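Local atomic coordinates of hypothetical protein BP2299 (Bordetella pertussis Tohama I, PDB entry 2FQP), a protein that is of unknown function but adopts the cupin double-stranded beta-helix fold and binds a zinc ion. Residues Y40-M45 with F89-I94. Sequence-based numbering, arbitrary orientation.
With ACT (acetate ion), chain F.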
loop_
_atom_site.group_PDB
_atom_site.type_symbol
_atom_site.label_atom_id
_atom_site.label_comp_id
_atom_site.label_asym_id
_atom_site.label_seq_id
_atom_site.Cartn_x
_atom_site.Cartn_y
_atom_site.Cartn_z
ATOM N N TYR A 40 -7.102 0.042 -9.791
ATOM C CA TYR A 40 -6.297 -0.488 -8.686
ATOM C C TYR A 40 -5.122 0.388 -8.325
ATOM O O TYR A 40 -4.717 1.241 -9.114
ATOM C CB TYR A 40 -5.871 -1.943 -8.956
ATOM C CG TYR A 40 -4.901 -2.149 -10.110
ATOM C CD1 TYR A 40 -5.341 -2.138 -11.429
ATOM C CD2 TYR A 40 -3.557 -2.399 -9.871
ATOM C CE1 TYR A 40 -4.451 -2.376 -12.487
ATOM C CE2 TYR A 40 -2.660 -2.626 -10.928
ATOM C CZ TYR A 40 -3.127 -2.622 -12.239
ATOM O OH TYR A 40 -2.250 -2.825 -13.332
ATOM N N VAL A 41 -4.666 0.223 -7.085
ATOM C CA VAL A 41 -3.499 0.878 -6.561
ATOM C C VAL A 41 -2.422 -0.141 -6.231
ATOM O O VAL A 41 -2.722 -1.162 -5.682
ATOM C CB VAL A 41 -3.863 1.685 -5.272
ATOM C CG1 VAL A 41 -2.623 2.261 -4.667
ATOM C CG2 VAL A 41 -4.907 2.778 -5.594
ATOM N N VAL A 42 -1.168 0.125 -6.634
ATOM C CA VAL A 42 -0.066 -0.740 -6.317
ATOM C C VAL A 42 0.790 -0.014 -5.292
ATOM O O VAL A 42 1.233 1.111 -5.554
ATOM C CB VAL A 42 0.764 -1.068 -7.600
ATOM C CG1 VAL A 42 2.036 -1.846 -7.268
ATOM C CG2 VAL A 42 -0.098 -1.804 -8.630
ATOM N N VAL A 43 0.975 -0.630 -4.125
ATOM C CA VAL A 43 1.960 -0.157 -3.160
ATOM C C VAL A 43 3.131 -1.142 -3.117
ATOM O O VAL A 43 3.015 -2.207 -2.535
ATOM C CB VAL A 43 1.367 -0.050 -1.725
ATOM C CG1 VAL A 43 2.409 0.541 -0.798
ATOM C CG2 VAL A 43 0.073 0.816 -1.688
ATOM N N PRO A 44 4.254 -0.801 -3.768
ATOM C CA PRO A 44 5.377 -1.715 -3.708
ATOM C C PRO A 44 5.952 -1.867 -2.306
ATOM O O PRO A 44 6.055 -0.880 -1.570
ATOM C CB PRO A 44 6.407 -1.061 -4.646
ATOM C CG PRO A 44 5.625 -0.164 -5.496
ATOM C CD PRO A 44 4.576 0.376 -4.586
HETATM N N MSE A 45 6.323 -3.086 -1.953
HETATM C CA MSE A 45 6.950 -3.386 -0.658
HETATM C C MSE A 45 8.443 -3.658 -0.825
HETATM O O MSE A 45 9.157 -3.841 0.149
HETATM C CB MSE A 45 6.262 -4.575 0.001
HETATM C CG MSE A 45 4.805 -4.444 0.315
HETATM SE SE MSE A 45 4.328 -2.823 1.327
HETATM C CE MSE A 45 5.523 -3.152 2.723
ATOM N N PHE A 89 4.488 -6.742 -3.605
ATOM C CA PHE A 89 3.643 -5.563 -3.614
ATOM C C PHE A 89 2.251 -5.862 -3.095
ATOM O O PHE A 89 1.808 -7.015 -3.074
ATOM C CB PHE A 89 3.597 -4.812 -4.977
ATOM C CG PHE A 89 2.978 -5.578 -6.139
ATOM C CD1 PHE A 89 1.571 -5.671 -6.295
ATOM C CD2 PHE A 89 3.782 -6.070 -7.168
ATOM C CE1 PHE A 89 1.027 -6.340 -7.414
ATOM C CE2 PHE A 89 3.240 -6.701 -8.269
ATOM C CZ PHE A 89 1.874 -6.855 -8.392
ATOM N N VAL A 90 1.606 -4.798 -2.623
ATOM C CA VAL A 90 0.248 -4.836 -2.165
ATOM C C VAL A 90 -0.620 -4.137 -3.220
ATOM O O VAL A 90 -0.339 -3.002 -3.612
ATOM C CB VAL A 90 0.084 -4.201 -0.757
ATOM C CG1 VAL A 90 -1.401 -4.068 -0.381
ATOM C CG2 VAL A 90 0.815 -5.066 0.272
ATOM N N GLU A 91 -1.634 -4.860 -3.682
ATOM C CA GLU A 91 -2.535 -4.387 -4.703
ATOM C C GLU A 91 -3.921 -4.126 -4.098
ATOM O O GLU A 91 -4.495 -4.990 -3.454
ATOM C CB GLU A 91 -2.622 -5.411 -5.849
ATOM C CG GLU A 91 -3.216 -4.859 -7.137
ATOM C CD GLU A 91 -2.866 -5.769 -8.355
ATOM O OE1 GLU A 91 -3.596 -6.735 -8.584
ATOM O OE2 GLU A 91 -1.829 -5.540 -9.002
ATOM N N ILE A 92 -4.427 -2.909 -4.300
ATOM C CA ILE A 92 -5.716 -2.464 -3.723
ATOM C C ILE A 92 -6.688 -2.224 -4.860
ATOM O O ILE A 92 -6.541 -1.264 -5.621
ATOM C CB ILE A 92 -5.579 -1.162 -2.902
ATOM C CG1 ILE A 92 -4.619 -1.338 -1.738
ATOM C CG2 ILE A 92 -6.940 -0.723 -2.341
ATOM C CD1 ILE A 92 -3.317 -0.633 -1.914
ATOM N N GLU A 93 -7.640 -3.131 -5.020
ATOM C CA GLU A 93 -8.603 -3.027 -6.111
ATOM C C GLU A 93 -9.846 -2.327 -5.555
ATOM O O GLU A 93 -10.323 -2.646 -4.446
ATOM C CB GLU A 93 -8.959 -4.394 -6.692
ATOM C CG GLU A 93 -7.816 -5.141 -7.350
ATOM C CD GLU A 93 -8.316 -6.427 -7.910
ATOM O OE1 GLU A 93 -8.453 -7.383 -7.122
ATOM O OE2 GLU A 93 -8.644 -6.466 -9.111
ATOM N N ILE A 94 -10.384 -1.407 -6.349
ATOM C CA ILE A 94 -11.502 -0.571 -5.926
ATOM C C ILE A 94 -12.778 -1.105 -6.540
ATOM O O ILE A 94 -12.915 -1.147 -7.762
ATOM C CB ILE A 94 -11.271 0.908 -6.369
ATOM C CG1 ILE A 94 -9.901 1.418 -5.910
ATOM C CG2 ILE A 94 -12.383 1.796 -5.872
ATOM C CD1 ILE A 94 -9.607 1.209 -4.457
HETATM C C ACT F . 1.271 -3.357 -12.066
HETATM O O ACT F . 1.751 -2.288 -12.518
HETATM O OXT ACT F . 0.097 -3.703 -12.385
HETATM C CH3 ACT F . 2.107 -4.219 -11.182
#
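Tyr40 and Glu91 meet obliquely on the face of the sheet that looks into the cupin barrel. Tyr40 CB lies 3.5 Å from Ile92 O and also meets CG of Glu93, the residue paired with Tyr40. With CG set between the backbone N and carbonyl carbon (chi1 67°), the ring rises from the sheet, leaning slightly toward Val42, and brings its CD2-CE2 side against Glu91. CD2 then lies 3.7 Å from Glu91 CG, CE2 comes 3.6 Å from Glu91 OE2, and the carboxylate plane is turned 60° from the ring. At the tip, Tyr40 OH donates a 2.7 Å hydrogen bond to acetate OXT, which lies at the ring edge in its plane. The acetate, probably from the crystallisation liquor, rests its CH3 3.8 Å from Phe89 CZ, and the Phe89 ring in turn packs through CD1 and CG on Val42 CG1.

Beneath these side chains the backbones run antiparallel at 165°. Val41 pairs with Ile92 and Val43 with Val90, each through two hydrogen bonds; Val41 O takes the Ile92 N-H in its carbonyl plane. These four residues put aliphatic side chains on the other face: Ile92 CD1 sits 3.7 Å from Val43 CG2, and Val90 CG2 touches CG of Met45, a selenomethionine.

Glu91 touches His36, a zinc ligand, and its side chain is about 4 Å from the metal; the Tyr40 ring stacks on the same histidine, which places this face beside the zinc site. Strand 87-94 lies between 18-25 and 40-44 in the antiparallel sheet, with 69-71 beyond 40-44, while Val41 and Ile92 pack on Val18 and Ile92 of the second subunit.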